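Local coordinates for membrane-associated protein VP24 (Marburg virus - Musoke, Kenya, 1980, PDB 4OR8), which may act as a minor matrix protein that takes part in assembly of the viral nucleocapsid and in virion budding, at residues 236-240 against 241-245; 100-104 against 105-109; 68-71 against 72-76. All blocks are in the same frame, centred on the assembly; numbering follows the deposited sequence.

Contact 1: 236-240 against 241-245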
loop_
_atom_site.group_PDB
_atom_site.type_symbol
_atom_site.label_atom_id
_atom_site.label_comp_id
_atom_site.label_asym_id
_atom_site.label_seq_id
_atom_site.Cartn_x
_atom_site.Cartn_y
_atom_site.Cartn_z
ATOM N N GLY B 236 14.536 -4.597 2.237
ATOM C CA GLY B 236 13.685 -4.443 1.075
ATOM C C GLY B 236 12.330 -3.912 1.488
ATOM O O GLY B 236 12.058 -3.745 2.674
ATOM N N LEU B 237 11.474 -3.650 0.507
ATOM C CA LEU B 237 10.161 -3.091 0.780
ATOM C C LEU B 237 9.068 -3.934 0.142
ATOM O O LEU B 237 9.016 -4.074 -1.080
ATOM C CB LEU B 237 10.083 -1.656 0.259
ATOM C CG LEU B 237 8.759 -0.916 0.447
ATOM C CD1 LEU B 237 8.436 -0.777 1.923
ATOM C CD2 LEU B 237 8.807 0.448 -0.223
ATOM N N VAL B 238 8.202 -4.505 0.973
ATOM C CA VAL B 238 7.053 -5.243 0.467
ATOM C C VAL B 238 5.826 -4.340 0.443
ATOM O O VAL B 238 5.400 -3.829 1.478
ATOM C CB VAL B 238 6.758 -6.506 1.296
ATOM C CG1 VAL B 238 5.510 -7.194 0.773
ATOM C CG2 VAL B 238 7.941 -7.463 1.254
ATOM N N ALA B 239 5.271 -4.140 -0.750
ATOM C CA ALA B 239 4.111 -3.279 -0.929
ATOM C C ALA B 239 2.901 -3.835 -0.197
ATOM O O ALA B 239 2.694 -5.046 -0.145
ATOM C CB ALA B 239 3.804 -3.105 -2.398
ATOM N N GLU B 240 2.104 -2.933 0.358
ATOM C CA GLU B 240 0.947 -3.286 1.168
ATOM C C GLU B 240 -0.017 -4.238 0.462
ATOM O O GLU B 240 -0.533 -5.172 1.075
ATOM C CB GLU B 240 0.219 -2.006 1.578
ATOM C CG GLU B 240 -0.853 -2.186 2.627
ATOM C CD GLU B 240 -1.400 -0.855 3.108
ATOM O OE1 GLU B 240 -0.763 0.183 2.827
ATOM O OE2 GLU B 240 -2.465 -0.844 3.760
ATOM N N ALA B 241 -0.249 -3.999 -0.828
ATOM C CA ALA B 241 -1.187 -4.796 -1.614
ATOM C C ALA B 241 -0.808 -6.280 -1.675
ATOM O O ALA B 241 -1.678 -7.151 -1.739
ATOM C CB ALA B 241 -1.322 -4.224 -3.008
ATOM N N VAL B 242 0.490 -6.558 -1.655
ATOM C CA VAL B 242 0.997 -7.927 -1.673
ATOM C C VAL B 242 0.400 -8.768 -0.549
ATOM O O VAL B 242 0.006 -9.917 -0.756
ATOM C CB VAL B 242 2.533 -7.947 -1.535
ATOM C CG1 VAL B 242 3.037 -9.371 -1.354
ATOM C CG2 VAL B 242 3.185 -7.286 -2.740
ATOM N N LEU B 243 0.328 -8.180 0.641
ATOM C CA LEU B 243 -0.150 -8.893 1.820
ATOM C C LEU B 243 -1.640 -8.682 2.075
ATOM O O LEU B 243 -2.302 -9.543 2.650
ATOM C CB LEU B 243 0.660 -8.480 3.050
ATOM C CG LEU B 243 2.175 -8.597 2.890
ATOM C CD1 LEU B 243 2.890 -8.110 4.130
ATOM C CD2 LEU B 243 2.568 -10.032 2.576
ATOM N N ARG B 244 -2.166 -7.539 1.645
ATOM C CA ARG B 244 -3.574 -7.225 1.876
ATOM C C ARG B 244 -4.485 -8.175 1.106
ATOM O O ARG B 244 -5.598 -8.476 1.535
ATOM C CB ARG B 244 -3.874 -5.774 1.501
ATOM C CG ARG B 244 -5.287 -5.343 1.828
ATOM C CD ARG B 244 -5.480 -3.865 1.585
ATOM N NE ARG B 244 -4.681 -3.044 2.490
ATOM C CZ ARG B 244 -4.980 -2.839 3.769
ATOM N NH1 ARG B 244 -6.050 -3.411 4.304
ATOM N NH2 ARG B 244 -4.205 -2.071 4.518
ATOM N N GLU B 245 -3.994 -8.650 -0.031
ATOM C CA GLU B 245 -4.706 -9.633 -0.833
ATOM C C GLU B 245 -4.929 -10.933 -0.056
ATOM O O GLU B 245 -5.877 -11.667 -0.322
ATOM C CB GLU B 245 -3.921 -9.911 -2.118
ATOM C CG GLU B 245 -4.573 -10.907 -3.062
ATOM C CD GLU B 245 -3.800 -11.065 -4.355
ATOM O OE1 GLU B 245 -2.888 -10.247 -4.610
ATOM O OE2 GLU B 245 -4.106 -12.007 -5.118
#
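The carboxylate of Glu-240 stands at the edge of the Arg-244 guanidinium, close to its plane, with CD of Glu-240 3.4 Å from NH2 of Arg-244. The two flat groups are turned 55° against each other, so the carboxylate is not laid flush along the guanidinium. The side chains run side by side in the same direction, one helical turn apart: Glu-240 is extended beyond CG, whereas Arg-244 bends at chi3 (-66°), which turns its guanidinium toward the Glu-240 carboxylate. The two form a salt bridge, but OE2 and NH2 are modelled too close together for its exact geometry to be trusted. OE2 also has a salt bridge to Arg-206 and is placed for another to Arg-244 of the second subunit, so the charges probably cluster at the subunit interface, with the same doubt about these positions. At this point the backbone passes from strand 228-239 into helix 240-244. Val-242 N donates to Ala-239 O at 3.1 Å, and Glu-240 O receives Arg-244 N at 2.9 Å and, weakly, Leu-243 N. On the apolar side, CG1 of Val-238 reaches CB of Val-242 at 3.8 Å, the two side chains crossing at about a right angle, while CG of Leu-243 lies 4.2 Å from that same CG1. Val-242 also packs on Leu-108 of helix 104-115 and further meets strand 59-64, and Leu-243 touches helix 161-178 at Phe-175 and Met-178.

Contact 2: 100-104 against 105-109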
loop_
_atom_site.group_PDB
_atom_site.type_symbol
_atom_site.label_atom_id
_atom_site.label_comp_id
_atom_site.label_asym_id
_atom_site.label_seq_id
_atom_site.Cartn_x
_atom_site.Cartn_y
_atom_site.Cartn_z
ATOM N N THR B 100 22.796 -3.208 1.839
ATOM C CA THR B 100 22.385 -3.487 0.468
ATOM C C THR B 100 20.884 -3.732 0.339
ATOM O O THR B 100 20.263 -4.358 1.195
ATOM C CB THR B 100 23.156 -4.685 -0.127
ATOM O OG1 THR B 100 22.826 -5.881 0.590
ATOM C CG2 THR B 100 24.658 -4.443 -0.047
ATOM N N ILE B 101 20.312 -3.234 -0.749
ATOM C CA ILE B 101 18.887 -3.365 -1.001
ATOM C C ILE B 101 18.580 -4.654 -1.743
ATOM O O ILE B 101 19.239 -4.986 -2.724
ATOM C CB ILE B 101 18.373 -2.181 -1.829
ATOM C CG1 ILE B 101 18.684 -0.870 -1.107
ATOM C CG2 ILE B 101 16.881 -2.319 -2.097
ATOM C CD1 ILE B 101 18.371 0.355 -1.914
ATOM N N ILE B 102 17.576 -5.384 -1.269
ATOM C CA ILE B 102 17.167 -6.616 -1.925
ATOM C C ILE B 102 15.831 -6.427 -2.624
ATOM O O ILE B 102 15.051 -5.549 -2.258
ATOM C CB ILE B 102 17.074 -7.787 -0.930
ATOM C CG1 ILE B 102 16.103 -7.450 0.203
ATOM C CG2 ILE B 102 18.453 -8.117 -0.373
ATOM C CD1 ILE B 102 15.938 -8.557 1.218
ATOM N N GLU B 103 15.580 -7.248 -3.636
ATOM C CA GLU B 103 14.330 -7.202 -4.381
ATOM C C GLU B 103 13.158 -7.486 -3.455
ATOM O O GLU B 103 13.304 -8.211 -2.472
ATOM C CB GLU B 103 14.346 -8.219 -5.526
ATOM C CG GLU B 103 15.274 -7.861 -6.675
ATOM C CD GLU B 103 16.738 -8.034 -6.319
ATOM O OE1 GLU B 103 17.049 -8.914 -5.487
ATOM O OE2 GLU B 103 17.575 -7.283 -6.863
ATOM N N PRO B 104 11.989 -6.908 -3.764
ATOM C CA PRO B 104 10.800 -7.093 -2.926
ATOM C C PRO B 104 10.367 -8.553 -2.777
ATOM O O PRO B 104 9.849 -8.913 -1.721
ATOM C CB PRO B 104 9.724 -6.268 -3.647
ATOM C CG PRO B 104 10.252 -6.036 -5.014
ATOM C CD PRO B 104 11.733 -5.984 -4.880
ATOM N N PHE B 105 10.580 -9.380 -3.799
ATOM C CA PHE B 105 10.203 -10.792 -3.704
ATOM C C PHE B 105 11.125 -11.580 -2.774
ATOM O O PHE B 105 10.742 -12.619 -2.240
ATOM C CB PHE B 105 10.110 -11.457 -5.085
ATOM C CG PHE B 105 11.349 -11.310 -5.928
ATOM C CD1 PHE B 105 12.472 -12.087 -5.681
ATOM C CD2 PHE B 105 11.379 -10.411 -6.986
ATOM C CE1 PHE B 105 13.609 -11.957 -6.460
ATOM C CE2 PHE B 105 12.512 -10.278 -7.772
ATOM C CZ PHE B 105 13.628 -11.053 -7.508
ATOM N N LEU B 106 12.340 -11.082 -2.590
ATOM C CA LEU B 106 13.262 -11.660 -1.624
ATOM C C LEU B 106 12.860 -11.217 -0.223
ATOM O O LEU B 106 13.032 -11.952 0.750
ATOM C CB LEU B 106 14.694 -11.219 -1.929
ATOM C CG LEU B 106 15.667 -12.322 -2.351
ATOM C CD1 LEU B 106 15.026 -13.245 -3.371
ATOM C CD2 LEU B 106 16.936 -11.712 -2.912
ATOM N N ALA B 107 12.318 -10.007 -0.129
ATOM C CA ALA B 107 11.858 -9.473 1.146
ATOM C C ALA B 107 10.577 -10.175 1.573
ATOM O O ALA B 107 10.341 -10.383 2.762
ATOM C CB ALA B 107 11.642 -7.972 1.048
ATOM N N LEU B 108 9.746 -10.531 0.598
ATOM C CA LEU B 108 8.536 -11.288 0.876
ATOM C C LEU B 108 8.911 -12.670 1.374
ATOM O O LEU B 108 8.289 -13.202 2.293
ATOM C CB LEU B 108 7.669 -11.417 -0.378
ATOM C CG LEU B 108 6.429 -12.298 -0.199
ATOM C CD1 LEU B 108 5.444 -11.648 0.752
ATOM C CD2 LEU B 108 5.768 -12.602 -1.526
ATOM N N ARG B 109 9.936 -13.245 0.754
ATOM C CA ARG B 109 10.420 -14.569 1.122
ATOM C C ARG B 109 10.857 -14.569 2.578
ATOM O O ARG B 109 10.534 -15.483 3.333
ATOM C CB ARG B 109 11.582 -14.968 0.216
ATOM C CG ARG B 109 12.032 -16.411 0.346
ATOM C CD ARG B 109 13.255 -16.660 -0.530
ATOM N NE ARG B 109 13.887 -17.950 -0.266
ATOM C CZ ARG B 109 13.792 -19.007 -1.063
ATOM N NH1 ARG B 109 13.091 -18.936 -2.188
ATOM N NH2 ARG B 109 14.402 -20.138 -0.737
#
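Glu-103 occupies the N-cap of helix 104-115, and its backbone carbonyl accepts from two N-H groups of the first turn. Ala-107 N reaches Glu-103 O at 3.1 Å, and Leu-106 N adds a weak bond to the same oxygen at 3.0 Å. One residue on, Leu-108 N donates to Pro-104 O at 2.8 Å. The side chain of Glu-103 plays another part. Its CB sits over one face of the Phe-105 ring, 3.7 Å from the centroid and offset toward the rim, a CH-pi contact; CG of Glu-103 lies 3.7 Å from CZ of Phe-105. The phenyl ring gets there because CG of Phe-105 lies between its own backbone N and carbonyl carbon (chi1 54°), which folds the ring back toward the residue before the helix. Glu-103 bends at chi2 (73°), which carries its carboxylate past the ring, the two planes 27° apart, and puts OE1 of Glu-103 3.8 Å from CD2 of Leu-106. Farther out, Ile-102 sends CD1 to CB of Ala-107 at 4.3 Å, while its CB faces CB of Leu-106. Backbone bonds from Thr-100 and Ile-102 tie the incoming chain to strand 228-239, and the Phe-105 ring meets Trp-52 edge-to-face. Pro-104 has no N-H to give, which suits the first turn of a helix, where backbone N-H groups lack earlier carbonyls of the same helix. The carboxylate of Glu-103 at this amino-terminal end would, if ionised, probably be favoured by the helix dipole, although its main contacts here run through its aliphatic carbons.

Contact 3: 68-71 against 72-76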
loop_
_atom_site.group_PDB
_atom_site.type_symbol
_atom_site.label_atom_id
_atom_site.label_comp_id
_atom_site.label_asym_id
_atom_site.label_seq_id
_atom_site.Cartn_x
_atom_site.Cartn_y
_atom_site.Cartn_z
ATOM N N MET B 68 11.582 0.573 -5.642
ATOM C CA MET B 68 12.973 0.199 -5.869
ATOM C C MET B 68 13.852 1.387 -6.241
ATOM O O MET B 68 14.970 1.519 -5.746
ATOM C CB MET B 68 13.066 -0.891 -6.936
ATOM C CG MET B 68 12.454 -2.204 -6.494
ATOM S SD MET B 68 13.134 -2.743 -4.910
ATOM C CE MET B 68 14.827 -3.102 -5.377
ATOM N N THR B 69 13.342 2.249 -7.112
ATOM C CA THR B 69 14.080 3.436 -7.517
ATOM C C THR B 69 14.236 4.380 -6.330
ATOM O O THR B 69 15.321 4.911 -6.087
ATOM C CB THR B 69 13.380 4.169 -8.673
ATOM O OG1 THR B 69 13.205 3.270 -9.774
ATOM C CG2 THR B 69 14.211 5.357 -9.129
ATOM N N LEU B 70 13.151 4.572 -5.589
ATOM C CA LEU B 70 13.157 5.440 -4.419
ATOM C C LEU B 70 14.103 4.942 -3.328
ATOM O O LEU B 70 14.871 5.724 -2.769
ATOM C CB LEU B 70 11.745 5.592 -3.852
ATOM C CG LEU B 70 11.627 6.481 -2.612
ATOM C CD1 LEU B 70 12.033 7.915 -2.933
ATOM C CD2 LEU B 70 10.221 6.429 -2.043
ATOM N N LEU B 71 14.044 3.647 -3.028
ATOM C CA LEU B 71 14.896 3.055 -1.996
ATOM C C LEU B 71 16.373 3.291 -2.276
ATOM O O LEU B 71 17.144 3.613 -1.369
ATOM C CB LEU B 71 14.640 1.553 -1.870
ATOM C CG LEU B 71 13.409 1.107 -1.084
ATOM C CD1 LEU B 71 13.286 -0.407 -1.126
ATOM C CD2 LEU B 71 13.481 1.603 0.351
ATOM N N HIS B 72 16.765 3.123 -3.533
ATOM C CA HIS B 72 18.151 3.328 -3.918
ATOM C C HIS B 72 18.560 4.788 -3.776
ATOM O O HIS B 72 19.657 5.089 -3.310
ATOM C CB HIS B 72 18.401 2.820 -5.338
ATOM C CG HIS B 72 18.550 1.332 -5.426
ATOM N ND1 HIS B 72 17.477 0.484 -5.595
ATOM C CD2 HIS B 72 19.646 0.541 -5.360
ATOM C CE1 HIS B 72 17.906 -0.765 -5.632
ATOM N NE2 HIS B 72 19.220 -0.757 -5.491
ATOM N N HIS B 73 17.667 5.692 -4.158
ATOM C CA HIS B 73 17.947 7.119 -4.070
ATOM C C HIS B 73 18.082 7.603 -2.623
ATOM O O HIS B 73 18.901 8.471 -2.325
ATOM C CB HIS B 73 16.867 7.923 -4.792
ATOM C CG HIS B 73 17.110 9.398 -4.777
ATOM N ND1 HIS B 73 18.263 9.966 -5.275
ATOM C CD2 HIS B 73 16.354 10.422 -4.316
ATOM C CE1 HIS B 73 18.204 11.277 -5.126
ATOM N NE2 HIS B 73 17.056 11.580 -4.547
ATOM N N LEU B 74 17.280 7.035 -1.729
ATOM C CA LEU B 74 17.303 7.414 -0.320
ATOM C C LEU B 74 18.624 7.076 0.385
ATOM O O LEU B 74 18.882 7.548 1.494
ATOM C CB LEU B 74 16.133 6.767 0.424
ATOM C CG LEU B 74 14.723 7.229 0.057
ATOM C CD1 LEU B 74 13.683 6.405 0.800
ATOM C CD2 LEU B 74 14.551 8.706 0.357
ATOM N N LYS B 75 19.454 6.251 -0.248
ATOM C CA LYS B 75 20.771 5.948 0.304
ATOM C C LYS B 75 21.743 7.082 0.010
ATOM O O LYS B 75 22.852 7.116 0.538
ATOM C CB LYS B 75 21.313 4.618 -0.229
ATOM C CG LYS B 75 20.801 3.393 0.511
ATOM C CD LYS B 75 21.300 2.109 -0.132
ATOM C CE LYS B 75 22.782 1.897 0.120
ATOM N NZ LYS B 75 23.082 1.739 1.568
ATOM N N SER B 76 21.317 8.008 -0.841
ATOM C CA SER B 76 22.088 9.212 -1.104
ATOM C C SER B 76 21.727 10.296 -0.097
ATOM O O SER B 76 20.610 10.334 0.417
ATOM C CB SER B 76 21.824 9.718 -2.522
ATOM O OG SER B 76 22.444 10.974 -2.733
#
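Met-68 opens the helix with a carbonyl gripped twice by His-72. The imidazole ND1 donates to Met-68 O at 2.7 Å in a nearly straight bond, with the oxygen in the plane of the ring and at its edge; the backbone N of His-72 donates to the same oxygen at 3.3 Å, and the two donors come from opposite faces of the carbonyl plane. With its CG beside the backbone N (chi1 -78°), the His-72 ring swings back along the helix to reach that oxygen. This bond restricts rotation of the ring and, since a carbonyl can only accept, implies that ND1 bears a proton in this arrangement. The Met-68 side chain, bent at chi2 and chi3, crosses the imidazole obliquely and brings CE to 3.9 Å from CE1. Thr-69 takes part through its backbone, its carbonyl receiving His-73 N at 3.1 Å. This repeats the i to i+4 bonding of an alpha-helix, here the short helix 68-73 that follows strand 59-64; from His-73 to Ser-76 the chain then passes through a type I beta turn, with Ser-76 N bonded to His-73 O. Leu-70 continues the pattern, its O accepting Leu-74 N at 2.9 Å. Its CG, anti to the backbone N, lies 4.0 Å from CD1 of Leu-74, and both leucines pack against Trp-83. Val-49 of the second subunit meets Leu-70 and His-73, while Leu-255 of that subunit meets Leu-74. The Leu-71 side chain packs on Phe-94 and Phe-235, while its carbonyl oxygen lies 4.1 Å from CG of Lys-75, whose NZ is hydrogen-bonded to Ser-99.

Overall arrangement
The three contacts lie in series along the chain, contact 3 first and contact 1 last, but converge around strands 100-101 and 228-239, neighbours in one mixed sheet. Contacts 1 and 2 have centres about 11 Å apart and join where CG2 of Val-238 meets CB of Ala-107 at 3.7 Å and CD2 of Leu-243 meets CD1 of Leu-108 at 3.8 Å. Contact 3, its centre about 14 Å from that of contact 2, meets it where SD of Met-68 lies 3.5 Å from CD of Pro-104, and meets contact 1 through CD1 of Leu-71, 3.7 Å from CB of Leu-237. Contacts 1 and 3 also touch the second subunit; contact 2 does not.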